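DNR protein (PDB 2Z69) is the sensor-domain part of a transcriptional regulator of dissimilative nitrate respiration that senses nitric oxide and probably acts as a DNA-binding transcription factor. Local coordinates at residues Asp36-Lys42 against Val107-Arg113; Gly43-Gln49 against Tyr99-Ala105; Gly62-Ile66 against Ile77-Thr81; Ala90-Met94 against Asn116-Leu120. All coordinates share one frame; numbering follows the deposited sequence.

Interaction 1 (Asp36-Lys42 against Val107-Arg113)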
# COMPACT_ATOMS: atom_id res chain seq x y z
N ASP B 36 -1.03 -3.48 25.34
CA ASP B 36 -1.03 -4.44 26.44
C ASP B 36 0.34 -5.09 26.53
O ASP B 36 0.95 -5.41 25.53
CB ASP B 36 -2.04 -5.56 26.16
CG ASP B 36 -3.46 -5.06 26.02
OD1 ASP B 36 -3.87 -4.20 26.84
OD2 ASP B 36 -4.18 -5.55 25.11
N LEU B 37 0.81 -5.32 27.74
CA LEU B 37 1.97 -6.16 27.95
C LEU B 37 1.56 -7.64 27.99
O LEU B 37 0.57 -8.01 28.67
CB LEU B 37 2.61 -5.78 29.28
CG LEU B 37 3.93 -6.48 29.55
CD1 LEU B 37 4.97 -6.01 28.57
CD2 LEU B 37 4.31 -6.18 31.02
N VAL B 38 2.31 -8.47 27.27
CA VAL B 38 1.91 -9.86 27.08
C VAL B 38 3.06 -10.72 27.51
O VAL B 38 4.20 -10.54 27.05
CB VAL B 38 1.54 -10.19 25.59
CG1 VAL B 38 1.19 -11.68 25.42
CG2 VAL B 38 0.39 -9.30 25.11
N ASN B 39 2.77 -11.67 28.39
CA ASN B 39 3.79 -12.55 28.94
C ASN B 39 3.54 -14.00 28.54
O ASN B 39 2.43 -14.51 28.78
CB ASN B 39 3.75 -12.45 30.45
CG ASN B 39 4.06 -11.07 30.96
OD1 ASN B 39 5.14 -10.54 30.71
ND2 ASN B 39 3.16 -10.51 31.76
N LEU B 40 4.56 -14.70 28.03
CA LEU B 40 4.29 -16.06 27.52
C LEU B 40 5.32 -17.08 27.89
O LEU B 40 6.49 -16.80 27.83
CB LEU B 40 4.18 -16.06 25.98
CG LEU B 40 3.03 -15.33 25.28
CD1 LEU B 40 3.31 -15.33 23.78
CD2 LEU B 40 1.62 -15.89 25.59
N ASP B 41 4.86 -18.28 28.25
CA ASP B 41 5.75 -19.40 28.48
C ASP B 41 6.10 -20.02 27.13
O ASP B 41 5.41 -19.78 26.16
CB ASP B 41 5.05 -20.42 29.36
CG ASP B 41 5.14 -20.07 30.82
OD1 ASP B 41 6.07 -19.30 31.21
OD2 ASP B 41 4.31 -20.60 31.58
N LYS B 42 7.16 -20.81 27.10
CA LYS B 42 7.54 -21.61 25.94
C LYS B 42 6.37 -22.47 25.60
O LYS B 42 5.82 -23.14 26.49
CB LYS B 42 8.72 -22.53 26.31
CG LYS B 42 9.09 -23.56 25.21
CD LYS B 42 9.94 -24.73 25.74
CE LYS B 42 11.23 -24.29 26.40
NZ LYS B 42 12.06 -23.47 25.48
N VAL B 107 10.42 -19.92 23.25
CA VAL B 107 11.05 -19.76 24.59
C VAL B 107 10.17 -18.78 25.39
O VAL B 107 9.31 -18.14 24.80
CB VAL B 107 12.49 -19.19 24.51
CG1 VAL B 107 13.44 -20.15 23.78
CG2 VAL B 107 12.49 -17.85 23.84
N PRO B 108 10.37 -18.67 26.73
CA PRO B 108 9.64 -17.64 27.49
C PRO B 108 9.84 -16.29 26.82
O PRO B 108 10.99 -15.91 26.55
CB PRO B 108 10.32 -17.65 28.85
CG PRO B 108 10.80 -19.10 29.02
CD PRO B 108 11.28 -19.45 27.60
N SER B 109 8.74 -15.58 26.56
CA SER B 109 8.81 -14.36 25.76
C SER B 109 7.96 -13.25 26.39
O SER B 109 7.03 -13.53 27.17
CB SER B 109 8.31 -14.66 24.31
OG SER B 109 9.10 -15.69 23.70
N GLN B 110 8.26 -12.01 26.04
CA GLN B 110 7.47 -10.89 26.48
C GLN B 110 7.21 -9.98 25.29
O GLN B 110 8.12 -9.72 24.50
CB GLN B 110 8.16 -10.12 27.63
CG GLN B 110 7.24 -9.11 28.26
CD GLN B 110 7.80 -8.46 29.52
OE1 GLN B 110 8.83 -7.82 29.47
NE2 GLN B 110 7.10 -8.62 30.64
N LEU B 111 5.98 -9.49 25.17
CA LEU B 111 5.59 -8.67 24.02
C LEU B 111 4.80 -7.46 24.40
O LEU B 111 4.26 -7.40 25.51
CB LEU B 111 4.77 -9.49 23.00
CG LEU B 111 5.34 -10.87 22.69
CD1 LEU B 111 4.39 -11.90 23.32
CD2 LEU B 111 5.41 -11.11 21.22
N PHE B 112 4.74 -6.49 23.47
CA PHE B 112 3.76 -5.43 23.45
C PHE B 112 2.74 -5.81 22.41
O PHE B 112 3.13 -6.15 21.30
CB PHE B 112 4.41 -4.12 23.01
CG PHE B 112 5.21 -3.45 24.08
CD1 PHE B 112 6.47 -2.93 23.78
CD2 PHE B 112 4.71 -3.31 25.38
CE1 PHE B 112 7.23 -2.27 24.75
CE2 PHE B 112 5.46 -2.65 26.37
CZ PHE B 112 6.73 -2.12 26.05
N ARG B 113 1.46 -5.78 22.74
CA ARG B 113 0.38 -6.00 21.77
C ARG B 113 -0.20 -4.65 21.41
O ARG B 113 -0.79 -3.99 22.28
CB ARG B 113 -0.74 -6.83 22.38
CG ARG B 113 -2.07 -6.74 21.63
CD ARG B 113 -3.06 -7.89 22.00
NE ARG B 113 -3.29 -7.91 23.43
CZ ARG B 113 -3.11 -8.94 24.24
NH1 ARG B 113 -2.72 -10.13 23.79
NH2 ARG B 113 -3.35 -8.77 25.53
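Strands 36-40 and 109-113 run antiparallel, their axes 4.7 Å apart at closest approach, with three hydrogen-bonded pairs (Asp-36 with Arg-113, Val-38 with Leu-111, Leu-40 with Ser-109) alternating with two non-hydrogen-bonded ones. The pairing forms one margin of the beta barrel of the cyclic nucleotide-binding (CRP-type) fold, and 36-40 is an outermost strand of its four-stranded sheet within the chain. Leu-37, Asn-39, Gln-110 and Phe-112 share one face. There the side chains of Asn-39 and Gln-110 run alongside each other, their amide planes turned 43° apart, and Gln-110 NE2 donates to Asn-39 OD1 at 2.7 Å, in the carbonyl plane. The chain of Gln-110 is extended beyond CG, which carries its amide across to the neighbouring strand. Leu-37 CD1 comes within 4.0 Å of Phe-112 CE2, and the Phe-112 ring packs edge-to-face with His-10. On the other face, Leu-111 CD1 touches two side chains of strand 36-40, 3.6 Å from Leu-40 CD1 and 3.8 Å from Val-38 CG1. Beside them Arg-113, bent at chi3 (56°), turns its guanidinium so that Val-38 CG2 sits over one face. Its NE then meets the carboxylate of Asp-36 in a salt bridge, NE to OD2 3.0 Å, with OD2 in the guanidinium plane and offering its anti lone pair.

Interaction 2 (Gly43-Gln49 against Tyr99-Ala105)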
# COMPACT_ATOMS: atom_id res chain seq x y z
N GLY B 43 5.97 -22.43 24.34
CA GLY B 43 4.89 -23.30 23.86
C GLY B 43 3.56 -22.56 23.87
O GLY B 43 2.58 -23.08 23.36
N ALA B 44 3.50 -21.35 24.44
CA ALA B 44 2.22 -20.66 24.58
C ALA B 44 1.92 -19.89 23.29
O ALA B 44 2.86 -19.46 22.62
CB ALA B 44 2.25 -19.69 25.79
N TYR B 45 0.63 -19.71 22.96
CA TYR B 45 0.26 -19.04 21.73
C TYR B 45 0.17 -17.54 21.87
O TYR B 45 -0.40 -17.05 22.86
CB TYR B 45 -1.07 -19.60 21.20
CG TYR B 45 -0.88 -21.04 20.80
CD1 TYR B 45 -1.24 -22.07 21.67
CD2 TYR B 45 -0.21 -21.36 19.62
CE1 TYR B 45 -1.03 -23.43 21.32
CE2 TYR B 45 0.01 -22.70 19.25
CZ TYR B 45 -0.40 -23.72 20.10
OH TYR B 45 -0.16 -25.02 19.77
N VAL B 46 0.73 -16.80 20.91
CA VAL B 46 0.50 -15.34 20.86
C VAL B 46 -0.91 -15.12 20.23
O VAL B 46 -1.69 -14.35 20.72
CB VAL B 46 1.48 -14.60 20.02
CG1 VAL B 46 1.31 -13.09 20.26
CG2 VAL B 46 2.94 -15.02 20.35
N PHE B 47 -1.18 -15.81 19.12
CA PHE B 47 -2.52 -15.86 18.56
C PHE B 47 -2.60 -17.16 17.75
O PHE B 47 -1.55 -17.78 17.46
CB PHE B 47 -2.82 -14.64 17.70
CG PHE B 47 -1.76 -14.34 16.63
CD1 PHE B 47 -0.87 -13.32 16.80
CD2 PHE B 47 -1.74 -15.06 15.42
CE1 PHE B 47 0.09 -13.00 15.75
CE2 PHE B 47 -0.82 -14.76 14.42
CZ PHE B 47 0.10 -13.72 14.60
N ARG B 48 -3.83 -17.59 17.48
CA ARG B 48 -4.11 -18.81 16.71
C ARG B 48 -4.76 -18.47 15.36
O ARG B 48 -5.51 -17.51 15.26
CB ARG B 48 -5.02 -19.76 17.51
CG ARG B 48 -4.47 -20.11 18.92
CD ARG B 48 -5.55 -20.82 19.79
NE ARG B 48 -5.00 -21.12 21.13
CZ ARG B 48 -4.85 -20.20 22.07
NH1 ARG B 48 -5.26 -18.96 21.81
NH2 ARG B 48 -4.37 -20.52 23.26
N GLN B 49 -4.45 -19.26 14.33
CA GLN B 49 -5.01 -19.06 13.03
C GLN B 49 -6.53 -19.10 13.19
O GLN B 49 -7.04 -19.95 13.90
CB GLN B 49 -4.51 -20.12 12.06
CG GLN B 49 -5.28 -20.13 10.67
CD GLN B 49 -4.63 -21.03 9.65
OE1 GLN B 49 -3.50 -21.50 9.85
NE2 GLN B 49 -5.33 -21.27 8.53
N TYR B 99 -6.60 -13.82 11.76
CA TYR B 99 -5.23 -14.30 11.59
C TYR B 99 -5.20 -15.49 10.63
O TYR B 99 -5.95 -16.44 10.80
CB TYR B 99 -4.60 -14.71 12.94
CG TYR B 99 -4.33 -13.51 13.83
CD1 TYR B 99 -3.34 -12.60 13.51
CD2 TYR B 99 -5.07 -13.31 14.99
CE1 TYR B 99 -3.11 -11.46 14.33
CE2 TYR B 99 -4.86 -12.22 15.80
CZ TYR B 99 -3.88 -11.30 15.47
OH TYR B 99 -3.68 -10.21 16.32
N VAL B 100 -4.34 -15.40 9.63
CA VAL B 100 -4.17 -16.47 8.63
C VAL B 100 -3.06 -17.47 9.01
O VAL B 100 -2.70 -18.32 8.20
CB VAL B 100 -3.79 -15.84 7.27
CG1 VAL B 100 -4.93 -15.01 6.71
CG2 VAL B 100 -2.56 -14.95 7.45
N ALA B 101 -2.50 -17.35 10.22
CA ALA B 101 -1.48 -18.26 10.75
C ALA B 101 -1.50 -18.20 12.28
O ALA B 101 -2.16 -17.33 12.84
CB ALA B 101 -0.08 -17.86 10.24
N THR B 102 -0.74 -19.09 12.93
CA THR B 102 -0.62 -19.17 14.39
C THR B 102 0.77 -18.70 14.74
O THR B 102 1.70 -18.95 13.99
CB THR B 102 -0.75 -20.67 14.82
OG1 THR B 102 -2.05 -21.15 14.46
CG2 THR B 102 -0.51 -20.90 16.27
N ALA B 103 0.91 -18.03 15.88
CA ALA B 103 2.22 -17.54 16.36
C ALA B 103 2.38 -18.15 17.74
O ALA B 103 1.48 -18.03 18.58
CB ALA B 103 2.22 -16.04 16.46
N GLN B 104 3.52 -18.82 17.96
CA GLN B 104 3.77 -19.58 19.19
C GLN B 104 5.14 -19.23 19.72
O GLN B 104 6.10 -19.20 18.96
CB GLN B 104 3.71 -21.10 18.92
CG GLN B 104 3.77 -21.99 20.20
CD GLN B 104 3.61 -23.49 19.89
OE1 GLN B 104 3.10 -24.27 20.70
NE2 GLN B 104 4.01 -23.88 18.73
N ALA B 105 5.25 -19.00 21.01
CA ALA B 105 6.54 -18.72 21.62
C ALA B 105 7.34 -20.01 21.65
O ALA B 105 6.83 -21.06 22.03
CB ALA B 105 6.35 -18.18 23.03
O HOH W 1 -1.95 -22.45 12.13
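Phe-47 and Tyr-99 make the main aromatic contact between segments 43-49 and 99-105. Their rings stack face to face, centroids 3.8 Å apart and planes tilted by only 10°. Phe-47 CG stands between the backbone N and the carbonyl carbon (chi1 52°), a setting that lays one ring face on Tyr-99 and turns the opposite face to the methyl of Ala-103, a CH-pi contact with CB 3.8 Å from the ring centroid. The phenylalanine is thus sandwiched, with Ala-101 O at its edge.

Among the backbone bonds, Val-46 N donates to Ala-103 O at 2.7 Å and Ala-103 N to Phe-47 O at 2.9 Å. Val-46 and Phe-47 both face Ala-103, a classic beta bulge that shifts the antiparallel register by one where the chain turns a corner.

Polar side-chain bonds gather at Thr-102, whose OG1 accepts from Gln-49 N at 3.1 Å and donates to a water, 2.7 Å away. That water in turn donates to Gln-49 OE1. The other branch, Thr-102 CG2, lies 3.4 Å from Tyr-45 CD2.

In the barrel, strand 102-105 lies between 45-47 and 63-69, and Phe-87 of strand 86-87 packs on Val-46, Phe-47 and Ala-103. Tyr-99 OH is hydrogen-bonded to Ala-55 O at the start of strand 55-59, while Leu-151 of the second subunit rests on Phe-47, Val-100 and Ala-101.

Interaction 3 (Gly62-Ile66 against Ile77-Thr81)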
# COMPACT_ATOMS: atom_id res chain seq x y z
N GLY B 62 12.68 -12.81 23.80
CA GLY B 62 12.23 -14.16 23.46
C GLY B 62 12.26 -14.40 21.96
O GLY B 62 13.06 -13.77 21.26
N CYS B 63 11.36 -15.27 21.49
CA CYS B 63 11.40 -15.80 20.11
C CYS B 63 10.08 -16.48 19.75
O CYS B 63 9.57 -17.30 20.50
CB CYS B 63 12.58 -16.75 19.95
SG CYS B 63 12.81 -17.51 18.30
N VAL B 64 9.50 -16.11 18.60
CA VAL B 64 8.12 -16.56 18.24
C VAL B 64 8.18 -17.20 16.85
O VAL B 64 8.86 -16.68 15.96
CB VAL B 64 7.17 -15.35 18.23
CG1 VAL B 64 5.94 -15.58 17.35
CG2 VAL B 64 6.77 -14.98 19.69
N LYS B 65 7.57 -18.37 16.67
CA LYS B 65 7.48 -18.96 15.34
C LYS B 65 6.07 -18.80 14.77
O LYS B 65 5.05 -18.83 15.51
CB LYS B 65 7.92 -20.43 15.32
CG LYS B 65 6.96 -21.40 16.03
CD LYS B 65 7.26 -22.84 15.62
CE LYS B 65 6.39 -23.80 16.45
NZ LYS B 65 6.57 -25.28 16.15
N ILE B 66 5.98 -18.61 13.45
CA ILE B 66 4.68 -18.37 12.81
C ILE B 66 4.44 -19.40 11.69
O ILE B 66 5.26 -19.54 10.82
CB ILE B 66 4.60 -16.87 12.27
CG1 ILE B 66 4.87 -15.89 13.44
CG2 ILE B 66 3.25 -16.60 11.56
CD1 ILE B 66 4.60 -14.49 13.13
N ILE B 77 5.75 -23.41 7.84
CA ILE B 77 6.34 -22.29 8.59
C ILE B 77 6.46 -21.01 7.75
O ILE B 77 6.93 -21.04 6.63
CB ILE B 77 7.74 -22.69 9.22
CG1 ILE B 77 7.67 -24.05 9.97
CG2 ILE B 77 8.31 -21.55 10.09
CD1 ILE B 77 7.07 -24.00 11.29
N LEU B 78 6.00 -19.89 8.30
CA LEU B 78 6.07 -18.58 7.62
C LEU B 78 7.36 -17.83 8.00
O LEU B 78 8.11 -17.37 7.13
CB LEU B 78 4.84 -17.71 7.94
CG LEU B 78 3.51 -18.06 7.25
CD1 LEU B 78 2.90 -19.31 7.85
CD2 LEU B 78 2.53 -16.94 7.37
N GLU B 79 7.62 -17.74 9.32
CA GLU B 79 8.78 -17.03 9.80
C GLU B 79 9.10 -17.39 11.25
O GLU B 79 8.25 -17.89 11.98
CB GLU B 79 8.56 -15.52 9.67
CG GLU B 79 7.18 -15.09 10.15
CD GLU B 79 6.77 -13.67 9.71
OE1 GLU B 79 7.62 -12.73 9.77
OE2 GLU B 79 5.58 -13.48 9.31
N VAL B 80 10.34 -17.14 11.64
CA VAL B 80 10.74 -17.18 13.03
C VAL B 80 11.16 -15.74 13.38
O VAL B 80 12.03 -15.17 12.71
CB VAL B 80 11.90 -18.16 13.26
CG1 VAL B 80 12.37 -18.10 14.73
CG2 VAL B 80 11.45 -19.61 12.86
N THR B 81 10.50 -15.14 14.37
CA THR B 81 10.77 -13.75 14.75
C THR B 81 11.72 -13.66 15.95
O THR B 81 11.49 -14.29 16.98
CB THR B 81 9.48 -13.00 15.06
OG1 THR B 81 8.54 -13.16 13.97
CG2 THR B 81 9.75 -11.51 15.30
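With CG between its backbone N and carbonyl carbon (chi1 45°), Glu-79 runs alongside Ile-66, its CG 3.8 Å from Ile-66 CB. Ile-66 in turn has CG1 anti to the carbonyl carbon (chi1 -56°), which sends CG1 and CD1 along the glutamate, Ile-66 CD1 ending 4.0 Å from Glu-79 CG. They belong to a beta hairpin of the barrel, strands 63-69 and 75-82, almost exactly antiparallel here at 177°. The pairing is regular from Val-64 with Thr-81 to Ile-66 with Glu-79, where a classic beta bulge follows: Leu-78 and Glu-79 both face Ile-66. The carbonyl of Ile-66 therefore receives two N-H groups, that of Leu-78 at 2.6 Å from Ile-66 O and a weaker one from Glu-79.

The aliphatic part of Glu-79 packs on Ile-66, whereas its carboxylate reaches the second subunit, where OE2 accepts a hydrogen bond from Leu-151 N. Leu-151 of that subunit also packs on Ile-66 and Leu-78, making this end of the hairpin part of the dimer contact. On the face of Lys-65 and Val-80, the lysine leads away to a salt bridge with Glu-75. Cys-63, with SG anti to its backbone N, sets the sulfur against Val-80, Cys-63 SG lying 3.6 Å from Val-80 CG1.

Interaction 4 (Ala90-Met94 against Asn116-Leu120)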
# COMPACT_ATOMS: atom_id res chain seq x y z
N ALA B 90 1.24 -6.84 8.90
CA ALA B 90 0.64 -7.01 7.59
C ALA B 90 -0.87 -7.23 7.66
O ALA B 90 -1.55 -7.07 6.65
CB ALA B 90 1.30 -8.16 6.83
N MET B 91 -1.38 -7.58 8.84
CA MET B 91 -2.78 -8.01 8.96
C MET B 91 -3.73 -6.84 8.77
O MET B 91 -4.86 -7.00 8.29
CB MET B 91 -3.06 -8.74 10.29
CG MET B 91 -2.52 -10.21 10.40
SD MET B 91 -3.12 -11.42 9.18
CE MET B 91 -4.89 -11.24 9.31
N MET B 92 -3.24 -5.65 9.13
CA MET B 92 -3.97 -4.39 8.98
C MET B 92 -4.30 -4.02 7.53
O MET B 92 -5.21 -3.23 7.28
CB MET B 92 -3.10 -3.26 9.50
CG MET B 92 -3.35 -2.86 10.90
SD MET B 92 -2.07 -1.72 11.45
CE MET B 92 -0.75 -2.87 11.84
N PHE B 93 -3.52 -4.55 6.61
CA PHE B 93 -3.58 -4.19 5.19
C PHE B 93 -3.86 -5.43 4.36
O PHE B 93 -3.36 -5.59 3.24
CB PHE B 93 -2.27 -3.52 4.75
CG PHE B 93 -1.87 -2.34 5.59
CD1 PHE B 93 -0.93 -2.49 6.61
CD2 PHE B 93 -2.44 -1.09 5.38
CE1 PHE B 93 -0.54 -1.40 7.41
CE2 PHE B 93 -2.08 0.01 6.18
CZ PHE B 93 -1.13 -0.15 7.20
N MET B 94 -4.66 -6.31 4.94
CA MET B 94 -5.25 -7.46 4.27
C MET B 94 -6.76 -7.30 4.40
O MET B 94 -7.26 -6.82 5.42
CB MET B 94 -4.79 -8.75 4.95
CG MET B 94 -3.41 -9.22 4.50
SD MET B 94 -2.79 -10.66 5.39
CE MET B 94 -4.21 -11.75 5.38
N ASN B 116 -4.48 -2.66 16.10
CA ASN B 116 -4.53 -2.23 14.71
C ASN B 116 -5.19 -0.87 14.65
O ASN B 116 -4.63 0.08 14.10
CB ASN B 116 -5.26 -3.26 13.82
CG ASN B 116 -4.44 -4.53 13.61
OD1 ASN B 116 -3.31 -4.62 14.04
ND2 ASN B 116 -5.01 -5.51 12.93
N LYS B 117 -6.35 -0.75 15.30
CA LYS B 117 -7.12 0.50 15.30
C LYS B 117 -6.37 1.74 15.84
O LYS B 117 -6.49 2.83 15.29
CB LYS B 117 -8.47 0.29 16.04
N ALA B 118 -5.59 1.57 16.91
CA ALA B 118 -4.81 2.67 17.47
C ALA B 118 -3.64 3.03 16.58
O ALA B 118 -3.33 4.18 16.45
CB ALA B 118 -4.29 2.33 18.87
N TYR B 119 -2.98 2.05 15.98
CA TYR B 119 -1.86 2.37 15.09
C TYR B 119 -2.38 3.17 13.88
O TYR B 119 -1.82 4.23 13.52
CB TYR B 119 -1.12 1.09 14.68
CG TYR B 119 0.12 1.32 13.83
CD1 TYR B 119 1.32 1.76 14.39
CD2 TYR B 119 0.08 1.11 12.46
CE1 TYR B 119 2.45 1.95 13.59
CE2 TYR B 119 1.20 1.32 11.66
CZ TYR B 119 2.38 1.73 12.24
OH TYR B 119 3.47 1.92 11.42
N LEU B 120 -3.48 2.70 13.29
CA LEU B 120 -4.06 3.32 12.12
C LEU B 120 -4.59 4.73 12.41
O LEU B 120 -4.65 5.57 11.53
CB LEU B 120 -5.16 2.43 11.52
CG LEU B 120 -4.71 1.12 10.83
CD1 LEU B 120 -5.90 0.17 10.61
CD2 LEU B 120 -4.03 1.45 9.50
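Met-92 reaches across from the 3-10 segment 90-92 to helix 116-120 and meets three of its side chains, each in a different orientation. Against Asn-116 the two chains run at a slant, and the methylene Met-92 CG lies 3.4 Å from Asn-116 CG, so the first part of the methionine rests on the amide carbon. The contact is one of van der Waals packing, with the amide oxygen 3.8 Å from the terminal methyl, Met-92 CE to Asn-116 OD1. Against Tyr-119 the methionine crosses at about a right angle. Its chain runs out straight at chi2 (171°) and bends at chi3 (-81°), and SD arrives 3.7 Å from Tyr-119 CD2. The sulfur is 4.9 Å from the centroid of the Tyr-119 ring and 66° off its normal, a Met-aromatic contact of oblique geometry.

Leu-120, one residue further along the helix, runs antiparallel alongside Met-92, with Leu-120 CG 3.9 Å from Met-92 SD. It does the same with Phe-93, whose CZ lies 4.0 Å from Leu-120 CD2. The Phe-93 ring is also covered on one face by Met-92 CB, so the two neighbouring residues and Leu-120 form one small apolar cluster.

The contact joins the loop between strands 86-87 and 102-105 to the helix that follows strand 109-115, between the barrel and helix 127-140. Phe-56 of strand 55-59 touches Met-92 and Asn-116 and packs edge-to-face with Tyr-119, whose hydroxyl is hydrogen-bonded to Leu-19 O. From helix 127-140, Leu-133 packs on both Phe-93 and Tyr-119, while Ser-138 of the second subunit packs on Phe-93.

In the fold
From the N terminus, strand 36-40 is the first strand, and interaction 1 pairs it with 107-113, closing the longest of the loops. Within that loop interaction 2 joins 43-49 to 99-105, and within this one again interaction 3 closes the short hairpin 62-66 with 77-81. Leu-40 packing on Val-46 and a probable hydrogen bond from Ser-109 OG to Cys-63 N link the two sheets of the barrel, while Gln-104 O, probably bonded to Lys-65 N, ties interactions 2 and 3 within one sheet. Interaction 4 opens after interaction 3 has closed and crosses interactions 1 and 2, fastening the loop at 90-94 to the helix that directly follows strand 109-115. Interactions 2, 3 and 4 also touch the second subunit.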